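Local coordinates for intracellular protein transport protein USO1 (Saccharomyces cerevisiae S288c, PDB 6LSU) that tethers transport vesicles and is required for protein transport from the endoplasmic reticulum to the Golgi complex, here seen as its globular head, at residues 91-96 with 132-137. Sequence-based numbering, arbitrary orientation.
Sequences LFIRGD and QFSLWI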
loop_
_atom_site.group_PDB
_atom_site.type_symbol
_atom_site.label_atom_id
_atom_site.label_comp_id
_atom_site.label_asym_id
_atom_site.label_seq_id
_atom_site.Cartn_x
_atom_site.Cartn_y
_atom_site.Cartn_z
ATOM N N LEU A 91 26.602 -22.119 19.351
ATOM C CA LEU A 91 25.877 -22.177 20.638
ATOM C C LEU A 91 24.557 -21.415 20.526
ATOM O O LEU A 91 23.561 -21.851 21.177
ATOM C CB LEU A 91 26.763 -21.630 21.746
ATOM C CG LEU A 91 27.932 -22.519 22.160
ATOM C CD1 LEU A 91 28.796 -21.780 23.173
ATOM C CD2 LEU A 91 27.433 -23.832 22.725
ATOM N N PHE A 92 24.498 -20.402 19.671
ATOM C CA PHE A 92 23.354 -19.453 19.638
ATOM C C PHE A 92 21.971 -20.137 19.598
ATOM O O PHE A 92 21.047 -19.615 20.266
ATOM C CB PHE A 92 23.452 -18.423 18.522
ATOM C CG PHE A 92 22.688 -17.181 18.910
ATOM C CD1 PHE A 92 23.238 -16.292 19.808
ATOM C CD2 PHE A 92 21.391 -16.957 18.477
ATOM C CE1 PHE A 92 22.533 -15.175 20.234
ATOM C CE2 PHE A 92 20.700 -15.824 18.875
ATOM C CZ PHE A 92 21.264 -14.939 19.765
ATOM N N ILE A 93 21.812 -21.250 18.889
ATOM C CA ILE A 93 20.498 -21.950 18.731
ATOM C C ILE A 93 20.771 -23.437 18.647
ATOM O O ILE A 93 21.804 -23.775 18.044
ATOM C CB ILE A 93 19.727 -21.430 17.501
ATOM C CG1 ILE A 93 19.297 -19.975 17.716
ATOM C CG2 ILE A 93 18.542 -22.322 17.174
ATOM C CD1 ILE A 93 18.688 -19.323 16.529
ATOM N N ARG A 94 19.903 -24.276 19.240
ATOM C CA ARG A 94 19.907 -25.737 18.950
ATOM C C ARG A 94 19.713 -25.876 17.431
ATOM O O ARG A 94 20.741 -26.080 16.723
ATOM C CB ARG A 94 18.904 -26.529 19.801
ATOM C CG ARG A 94 18.917 -28.026 19.511
ATOM C CD ARG A 94 18.653 -28.969 20.676
ATOM N NE ARG A 94 19.907 -29.470 21.234
ATOM C CZ ARG A 94 20.573 -28.903 22.237
ATOM N NH1 ARG A 94 20.088 -27.818 22.815
ATOM N NH2 ARG A 94 21.714 -29.423 22.665
ATOM N N GLY A 95 18.500 -25.657 16.926
ATOM C CA GLY A 95 18.291 -25.462 15.474
ATOM C C GLY A 95 17.812 -26.714 14.753
ATOM O O GLY A 95 18.416 -27.785 14.959
ATOM N N ASP A 96 16.758 -26.540 13.939
ATOM C CA ASP A 96 16.099 -27.563 13.079
ATOM C C ASP A 96 16.973 -27.831 11.849
ATOM O O ASP A 96 17.186 -29.019 11.544
ATOM C CB ASP A 96 14.705 -27.102 12.621
ATOM C CG ASP A 96 13.743 -26.686 13.731
ATOM O OD1 ASP A 96 14.009 -27.009 14.902
ATOM O OD2 ASP A 96 12.719 -26.044 13.409
ATOM N N GLN A 132 16.291 -19.486 26.148
ATOM C CA GLN A 132 16.850 -18.795 27.332
ATOM C C GLN A 132 18.371 -18.790 27.185
ATOM O O GLN A 132 19.014 -17.824 27.650
ATOM C CB GLN A 132 16.423 -19.496 28.618
ATOM C CG GLN A 132 15.468 -20.657 28.393
ATOM C CD GLN A 132 15.123 -21.301 29.710
ATOM O OE1 GLN A 132 14.718 -20.621 30.644
ATOM N NE2 GLN A 132 15.273 -22.612 29.791
ATOM N N PHE A 133 18.906 -19.860 26.591
ATOM C CA PHE A 133 20.343 -20.036 26.235
ATOM C C PHE A 133 20.822 -19.022 25.187
ATOM O O PHE A 133 21.905 -18.430 25.403
ATOM C CB PHE A 133 20.587 -21.487 25.847
ATOM C CG PHE A 133 20.293 -22.412 26.996
ATOM C CD1 PHE A 133 21.141 -22.475 28.099
ATOM C CD2 PHE A 133 19.116 -23.149 27.022
ATOM C CE1 PHE A 133 20.828 -23.290 29.175
ATOM C CE2 PHE A 133 18.815 -23.965 28.106
ATOM C CZ PHE A 133 19.685 -24.054 29.165
ATOM N N SER A 134 20.047 -18.820 24.119
ATOM C CA SER A 134 20.272 -17.722 23.146
ATOM C C SER A 134 20.427 -16.435 23.966
ATOM O O SER A 134 21.497 -15.796 23.887
ATOM C CB SER A 134 19.151 -17.641 22.103
ATOM O OG SER A 134 18.736 -18.942 21.686
ATOM N N LEU A 135 19.418 -16.118 24.784
ATOM C CA LEU A 135 19.292 -14.799 25.485
ATOM C C LEU A 135 20.416 -14.647 26.512
ATOM O O LEU A 135 20.983 -13.519 26.632
ATOM C CB LEU A 135 17.913 -14.715 26.131
ATOM C CG LEU A 135 16.745 -14.769 25.146
ATOM C CD1 LEU A 135 15.428 -14.479 25.844
ATOM C CD2 LEU A 135 16.946 -13.813 23.979
ATOM N N TRP A 136 20.800 -15.760 27.141
ATOM C CA TRP A 136 22.023 -15.849 27.962
ATOM C C TRP A 136 23.221 -15.331 27.152
ATOM O O TRP A 136 23.892 -14.407 27.640
ATOM C CB TRP A 136 22.208 -17.305 28.428
ATOM C CG TRP A 136 23.288 -17.501 29.440
ATOM C CD1 TRP A 136 24.372 -16.705 29.650
ATOM C CD2 TRP A 136 23.411 -18.596 30.347
ATOM N NE1 TRP A 136 25.148 -17.209 30.652
ATOM C CE2 TRP A 136 24.589 -18.368 31.097
ATOM C CE3 TRP A 136 22.629 -19.725 30.630
ATOM C CZ2 TRP A 136 25.004 -19.220 32.105
ATOM C CZ3 TRP A 136 23.054 -20.580 31.619
ATOM C CH2 TRP A 136 24.227 -20.322 32.337
ATOM N N ILE A 137 23.492 -15.898 25.974
ATOM C CA ILE A 137 24.622 -15.475 25.093
ATOM C C ILE A 137 24.418 -14.022 24.649
ATOM O O ILE A 137 25.355 -13.212 24.601
ATOM C CB ILE A 137 24.750 -16.397 23.862
ATOM C CG1 ILE A 137 25.113 -17.826 24.278
ATOM C CG2 ILE A 137 25.765 -15.780 22.906
ATOM C CD1 ILE A 137 25.077 -18.843 23.182
#
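In the armadillo-repeat solenoid of the globular head, Leu-91 and Phe-92, at the close of the first repeat, meet Ser-134 and Ile-137 in the opening turns of the helix that starts the second. The Ser-134 side chain meets Phe-92 in two ways. Its OG donates a hydrogen bond to Phe-92 O at 2.8 Å, arriving nearly in line with the carbonyl (C=O...OG angle 169°), and its CB lies over one face of the Phe-92 ring, offset toward the rim. This CH-pi contact measures 4.2 Å from Ser-134 CB to the ring centroid. CG of Phe-92 is anti to the backbone N and beside its own carbonyl carbon (chi1 -154°), which lets the one serine meet both ring and carbonyl oxygen. One helical turn on, Ile-137 sends out two branches: CG2 reaches the ring edge near its plane, 4.0 Å from Phe-92 CD1, while CD1 packs 3.6 Å from Leu-91 CB. All the touching residues are buried. Ser-134 OG also accepts a hydrogen bond from Asp-131 N, just ahead of helix 132-143. An alanine in place of Ser-134 would probably leave Phe-92 O to a weak bond from Arg-56 NH2 and Asp-131 N without its hydroxyl acceptor. Arg-56, at the start of helix 56-73, bonds to Leu-91 O and touches the Ser-134 side chain. The contact thus joins the chain leaving helix 78-91 to helix 132-143, with helix 56-73 alongside and Thr-176, between helices 160-174 and 178-187, touching Phe-92.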